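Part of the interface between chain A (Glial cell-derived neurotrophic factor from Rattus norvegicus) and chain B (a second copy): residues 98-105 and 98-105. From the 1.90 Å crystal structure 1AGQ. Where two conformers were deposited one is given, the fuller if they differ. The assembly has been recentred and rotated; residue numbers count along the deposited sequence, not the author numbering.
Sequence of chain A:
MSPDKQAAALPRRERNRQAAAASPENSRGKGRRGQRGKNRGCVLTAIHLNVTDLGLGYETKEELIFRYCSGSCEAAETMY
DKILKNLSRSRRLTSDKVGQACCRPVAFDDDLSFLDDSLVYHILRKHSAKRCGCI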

# COMPACT_ATOMS: atom_id res chain seq x y z
N VAL A 98 15.94 -1.46 -3.91
CA VAL A 98 16.32 -0.30 -4.71
C VAL A 98 16.15 0.97 -3.88
O VAL A 98 17.00 1.30 -3.06
N GLY A 99 15.04 1.67 -4.10
CA GLY A 99 14.73 2.89 -3.38
C GLY A 99 15.68 4.07 -3.45
O GLY A 99 15.63 4.93 -2.57
N GLN A 100 16.52 4.15 -4.49
CA GLN A 100 17.48 5.26 -4.62
C GLN A 100 16.81 6.64 -4.72
O GLN A 100 15.67 6.76 -5.19
CB GLN A 100 18.35 5.05 -5.86
CG GLN A 100 17.57 5.19 -7.16
CD GLN A 100 18.43 5.08 -8.40
OE1 GLN A 100 17.92 4.85 -9.50
NE2 GLN A 100 19.75 5.25 -8.24
N ALA A 101 17.52 7.67 -4.28
CA ALA A 101 17.02 9.04 -4.29
C ALA A 101 16.91 9.55 -5.72
O ALA A 101 17.61 9.05 -6.61
CB ALA A 101 17.94 9.95 -3.50
N CYS A 102 16.05 10.54 -5.94
CA CYS A 102 15.86 11.08 -7.28
C CYS A 102 15.82 12.60 -7.30
O CYS A 102 15.46 13.25 -6.31
CB CYS A 102 14.58 10.51 -7.93
SG CYS A 102 13.01 10.80 -7.04
N CYS A 103 16.23 13.15 -8.44
CA CYS A 103 16.26 14.59 -8.66
C CYS A 103 14.81 15.01 -8.96
O CYS A 103 14.26 14.65 -10.01
CB CYS A 103 17.18 14.90 -9.85
SG CYS A 103 17.26 16.68 -10.22
N ARG A 104 14.22 15.77 -8.04
CA ARG A 104 12.82 16.18 -8.14
C ARG A 104 12.59 17.59 -7.62
O ARG A 104 13.45 18.18 -6.98
CB ARG A 104 11.98 15.22 -7.28
CG ARG A 104 12.10 13.78 -7.69
CD ARG A 104 11.17 13.47 -8.86
NE ARG A 104 9.79 13.75 -8.48
CZ ARG A 104 8.79 13.89 -9.33
NH1 ARG A 104 9.00 13.76 -10.64
NH2 ARG A 104 7.58 14.17 -8.86
N PRO A 105 11.40 18.17 -7.91
CA PRO A 105 11.10 19.51 -7.42
C PRO A 105 10.97 19.50 -5.89
O PRO A 105 10.36 18.58 -5.34
CB PRO A 105 9.75 19.86 -8.07
CG PRO A 105 9.57 18.89 -9.16
CD PRO A 105 10.33 17.65 -8.77
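Chain B (98-105) VGQACCRP

Chain B lies across chain A as a second copy of the same stretch, joined to it by a disulfide and clasped by a pair of reciprocal arginines. In each chain a loop, extended from residue 100 onward, becomes a strand at residues 103-105. Taken from CA of residue 99 to CA of residue 104, the two directions are 132° apart, so the chains run roughly counter to one another but cross obliquely. The register is as follows: CA of A:Cys102 is 6.5 Å from CA of B:Cys102, CA of A:Gly99 is 6.1 Å from CA of B:Arg104, and CA of A:Cys103 is 5.5 Å from CA of B:Gly99. Together the two stretches bury 428 Å², most heavily at the two arginines and the two cysteines 102.

At the centre, B:Cys102 has phi/psi of -129°/153°, close to the -135°/152° of A:Cys102. Both CA-to-CB bonds point toward the opposite stretch and both chi1 angles are p (54° in B, 58° in A), which brings SG of B:Cys102 to 2.0 Å from SG of A:Cys102, a disulfide with chi3 of -75°. Two conformers were deposited for each of these cysteines, and one is given. The sulfurs also lie near the preceding backbone of the partner, SG of B:Cys102 being 4.0 Å from O of A:Gln100 and SG of A:Cys102 3.9 Å from O of B:Gln100.

The CA-to-CB bond of B:Arg104 points sideways to chain A, yet the end of the side chain comes nearer; chi1 to chi3 are all m (-56°, -89°, -56°), folding the side chain into a compact curve. NH1 of B:Arg104 donates a hydrogen bond to O of A:Gly99 at 2.8 Å, with this acceptor at the edge of the guanidinium, near its plane. A:Ala101 lies over one face, its CB 3.7 Å from CZ of B:Arg104, and CD of B:Arg104 passes 3.4 Å from O of A:Gln100. NH1 of B:Arg104 also comes within 3.3 Å of N of A:Ala101, but both are donors and no hydrogen bond results.

A:Arg104 repeats the arrangement with the same rotamers: its NH1 donates to O of B:Gly99 at 3.0 Å, its CD lies 3.4 Å from O of B:Gln100, and N of B:Ala101 sits over one face of its guanidinium.

The symmetry loosens at residue 99. A:Gly99 has a positive phi (60°/22°), a conformation that favours glycine, whereas B:Gly99 is extended at -82°/118°. The missing side chain matters in chain B for closeness: CA of B:Gly99 packs 3.7 Å from O of A:Cys103, and an ideal CB there would fall 2.3 Å from that same O of A:Cys103, a clash. The corresponding gap in the other direction, CA of A:Gly99 to O of B:Cys103, is wider at 4.1 Å. Beside it a water donates hydrogen bonds to O of A:Gln100 and O of B:Cys103, each 2.9 Å from the water oxygen, bridging the two backbones.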

# COMPACT_ATOMS: atom_id res chain seq x y z
N VAL B 98 14.59 13.87 -17.72
CA VAL B 98 13.85 14.38 -16.58
C VAL B 98 13.69 13.32 -15.50
O VAL B 98 13.56 12.13 -15.80
CB VAL B 98 12.44 14.85 -16.99
N GLY B 99 13.71 13.75 -14.24
CA GLY B 99 13.56 12.81 -13.15
C GLY B 99 12.11 12.47 -12.88
O GLY B 99 11.31 13.35 -12.54
N GLN B 100 11.77 11.19 -13.04
CA GLN B 100 10.41 10.71 -12.78
C GLN B 100 10.25 10.54 -11.27
O GLN B 100 11.25 10.53 -10.55
CB GLN B 100 10.16 9.37 -13.47
CG GLN B 100 10.00 9.48 -14.97
CD GLN B 100 11.30 9.84 -15.64
OE1 GLN B 100 12.38 9.67 -15.05
NE2 GLN B 100 11.22 10.34 -16.87
N ALA B 101 9.01 10.42 -10.81
CA ALA B 101 8.76 10.24 -9.38
C ALA B 101 9.35 8.92 -8.90
O ALA B 101 9.42 7.94 -9.66
CB ALA B 101 7.25 10.28 -9.11
N CYS B 102 9.82 8.89 -7.65
CA CYS B 102 10.39 7.66 -7.11
C CYS B 102 9.77 7.30 -5.77
O CYS B 102 9.29 8.16 -5.02
CB CYS B 102 11.93 7.78 -6.93
SG CYS B 102 12.55 9.17 -5.97
N CYS B 103 9.79 6.01 -5.47
CA CYS B 103 9.25 5.48 -4.22
C CYS B 103 10.30 5.74 -3.13
O CYS B 103 11.37 5.15 -3.16
CB CYS B 103 8.96 3.99 -4.38
SG CYS B 103 8.20 3.24 -2.90
N ARG B 104 9.98 6.64 -2.21
CA ARG B 104 10.88 7.08 -1.14
C ARG B 104 10.14 7.32 0.17
O ARG B 104 8.91 7.34 0.22
CB ARG B 104 11.54 8.39 -1.58
CG ARG B 104 12.28 8.30 -2.89
CD ARG B 104 13.71 7.86 -2.65
NE ARG B 104 14.35 8.79 -1.72
CZ ARG B 104 15.49 8.54 -1.11
NH1 ARG B 104 16.14 7.42 -1.30
NH2 ARG B 104 15.99 9.48 -0.28
N PRO B 105 10.90 7.50 1.28
CA PRO B 105 10.18 7.75 2.53
C PRO B 105 9.56 9.14 2.50
O PRO B 105 10.20 10.11 2.07
CB PRO B 105 11.28 7.67 3.60
CG PRO B 105 12.46 7.01 2.91
CD PRO B 105 12.35 7.42 1.47
O HOH W 1 13.28 5.14 -5.34